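Local coordinates for hypothetical Thioesterase Protein SP_1851 (PDB 4XY5) that is probably a hotdog-fold thioesterase of the PaaI type, expected to hydrolyse acyl thioesters, at residues V103-I108 / K118-M123. The protein carries 1 engineered substitution. Residues are numbered along the deposited sequence; the frame is centred on the assembly and turned at random.
Sequences VMDVDI and KATFTM
Lys-118 lays its aliphatic chain across Asp-107 at about a right angle, in the beta hairpin of strands 101-109 and 115-127 within the antiparallel hotdog sheet. Its CD comes unusually close to Asp-107 OD1, at 3.0 Å and without a hydrogen bond, while Lys-118 NZ stays 4.6 Å from Asp-107 OD1, beyond a salt bridge. The segment axes run 159° apart, and Met-104 with Phe-121 and Val-106 with Ala-119 are hydrogen-bonded pairs; Phe-121 N to Met-104 O, at 2.8 Å, is nearly straight. Beside these pairs, Met-104 CG meets Met-123 CG at 3.8 Å, the two chains crossing almost perpendicularly, while Val-106 CG2 touches Phe-121 CD2 obliquely. Both methionines and Phe-121 also touch Ser-58 of helix 47-64, the long helix that the hotdog sheet wraps. The face of Asp-105, Asp-107, Lys-118 and Thr-120 carries the polar contacts: Thr-120 OG1, turned anti to its carbonyl carbon (chi1 -65°), donates to Asp-105 OD1 at 2.9 Å from above the carboxylate plane, and NZ of Lys-118 from the second subunit salt-bridges the same oxygen. A water donates to both Asp-107 OD1 and Ala-119 O. Lys-118 NZ hydrogen-bonds Ile-108 O at 3.1 Å, from 62° above the carbonyl plane.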
loop_
_atom_site.group_PDB
_atom_site.type_symbol
_atom_site.label_atom_id
_atom_site.label_comp_id
_atom_site.label_asym_id
_atom_site.label_seq_id
_atom_site.Cartn_x
_atom_site.Cartn_y
_atom_site.Cartn_z
ATOM N N VAL A 103 13.485 -0.681 3.830
ATOM C CA VAL A 103 12.347 -1.368 3.233
ATOM C C VAL A 103 12.531 -2.879 3.328
ATOM O O VAL A 103 13.523 -3.417 2.842
ATOM C CB VAL A 103 12.147 -0.970 1.765
ATOM C CG1 VAL A 103 10.926 -1.693 1.195
ATOM C CG2 VAL A 103 11.991 0.548 1.653
ATOM N N MET A 104 11.576 -3.548 3.968
ATOM C CA MET A 104 11.634 -4.998 4.172
ATOM C C MET A 104 10.578 -5.690 3.331
ATOM O O MET A 104 9.429 -5.260 3.340
ATOM C CB MET A 104 11.397 -5.374 5.643
ATOM C CG MET A 104 11.962 -4.419 6.687
ATOM S SD MET A 104 13.717 -4.183 6.436
ATOM C CE MET A 104 14.262 -3.463 7.957
ATOM N N ASP A 105 10.955 -6.753 2.632
ATOM C CA ASP A 105 9.972 -7.641 2.010
ATOM C C ASP A 105 9.777 -8.861 2.905
ATOM O O ASP A 105 10.751 -9.438 3.394
ATOM C CB ASP A 105 10.412 -8.096 0.618
ATOM C CG ASP A 105 10.124 -7.059 -0.465
ATOM O OD1 ASP A 105 9.436 -6.043 -0.198
ATOM O OD2 ASP A 105 10.583 -7.284 -1.600
ATOM N N VAL A 106 8.528 -9.249 3.130
ATOM C CA VAL A 106 8.255 -10.439 3.946
ATOM C C VAL A 106 7.265 -11.320 3.213
ATOM O O VAL A 106 6.237 -10.836 2.753
ATOM C CB VAL A 106 7.705 -10.073 5.333
ATOM C CG1 VAL A 106 7.471 -11.345 6.169
ATOM C CG2 VAL A 106 8.666 -9.118 6.047
ATOM N N ASP A 107 7.584 -12.608 3.099
ATOM C CA ASP A 107 6.771 -13.534 2.307
ATOM C C ASP A 107 6.411 -14.715 3.177
ATOM O O ASP A 107 7.264 -15.209 3.892
ATOM C CB ASP A 107 7.533 -14.008 1.063
ATOM C CG ASP A 107 7.985 -12.850 0.170
ATOM O OD1 ASP A 107 7.157 -11.965 -0.153
ATOM O OD2 ASP A 107 9.178 -12.813 -0.192
ATOM N N ILE A 108 5.158 -15.158 3.132
ATOM C CA ILE A 108 4.772 -16.343 3.873
ATOM C C ILE A 108 4.351 -17.463 2.929
ATOM O O ILE A 108 3.553 -17.248 2.008
ATOM C CB ILE A 108 3.628 -16.056 4.874
ATOM C CG1 ILE A 108 4.076 -15.003 5.896
ATOM C CG2 ILE A 108 3.215 -17.355 5.566
ATOM C CD1 ILE A 108 3.052 -14.794 7.079
ATOM N N LYS A 118 2.174 -11.771 0.973
ATOM C CA LYS A 118 3.422 -11.041 0.743
ATOM C C LYS A 118 3.224 -9.629 1.255
ATOM O O LYS A 118 2.180 -9.034 1.022
ATOM C CB LYS A 118 3.797 -11.007 -0.750
ATOM C CG LYS A 118 3.643 -12.324 -1.488
ATOM C CD LYS A 118 4.573 -13.374 -0.933
ATOM C CE LYS A 118 4.130 -14.763 -1.344
ATOM N NZ LYS A 118 4.729 -15.809 -0.495
ATOM N N ALA A 119 4.206 -9.076 1.961
ATOM C CA ALA A 119 4.033 -7.730 2.491
ATOM C C ALA A 119 5.309 -6.937 2.338
ATOM O O ALA A 119 6.381 -7.511 2.237
ATOM C CB ALA A 119 3.614 -7.778 3.957
ATOM N N THR A 120 5.188 -5.614 2.307
ATOM C CA THR A 120 6.358 -4.761 2.248
ATOM C C THR A 120 6.231 -3.738 3.351
ATOM O O THR A 120 5.184 -3.103 3.503
ATOM C CB THR A 120 6.489 -4.076 0.871
ATOM O OG1 THR A 120 6.711 -5.084 -0.119
ATOM C CG2 THR A 120 7.649 -3.098 0.854
ATOM N N PHE A 121 7.291 -3.612 4.143
ATOM C CA PHE A 121 7.318 -2.707 5.277
ATOM C C PHE A 121 8.296 -1.565 5.088
ATOM O O PHE A 121 9.439 -1.797 4.721
ATOM C CB PHE A 121 7.699 -3.482 6.535
ATOM C CG PHE A 121 6.635 -4.399 6.998
ATOM C CD1 PHE A 121 5.770 -4.012 8.007
ATOM C CD2 PHE A 121 6.485 -5.647 6.422
ATOM C CE1 PHE A 121 4.771 -4.867 8.441
ATOM C CE2 PHE A 121 5.485 -6.495 6.859
ATOM C CZ PHE A 121 4.635 -6.094 7.855
ATOM N N THR A 122 7.830 -0.343 5.347
ATOM C CA THR A 122 8.680 0.832 5.345
ATOM C C THR A 122 8.958 1.208 6.784
ATOM O O THR A 122 8.082 1.715 7.482
ATOM C CB THR A 122 8.027 2.014 4.599
ATOM O OG1 THR A 122 7.738 1.610 3.258
ATOM C CG2 THR A 122 8.971 3.198 4.554
ATOM N N MET A 123 10.180 0.935 7.225
ATOM C CA MET A 123 10.555 1.144 8.616
ATOM C C MET A 123 11.391 2.408 8.763
ATOM O O MET A 123 12.210 2.719 7.908
ATOM C CB MET A 123 11.335 -0.062 9.153
ATOM C CG MET A 123 10.812 -1.431 8.714
ATOM S SD MET A 123 9.364 -2.054 9.611
ATOM C CE MET A 123 10.036 -2.332 11.260
HETATM O O HOH W 1 7.072 -9.003 -0.313
#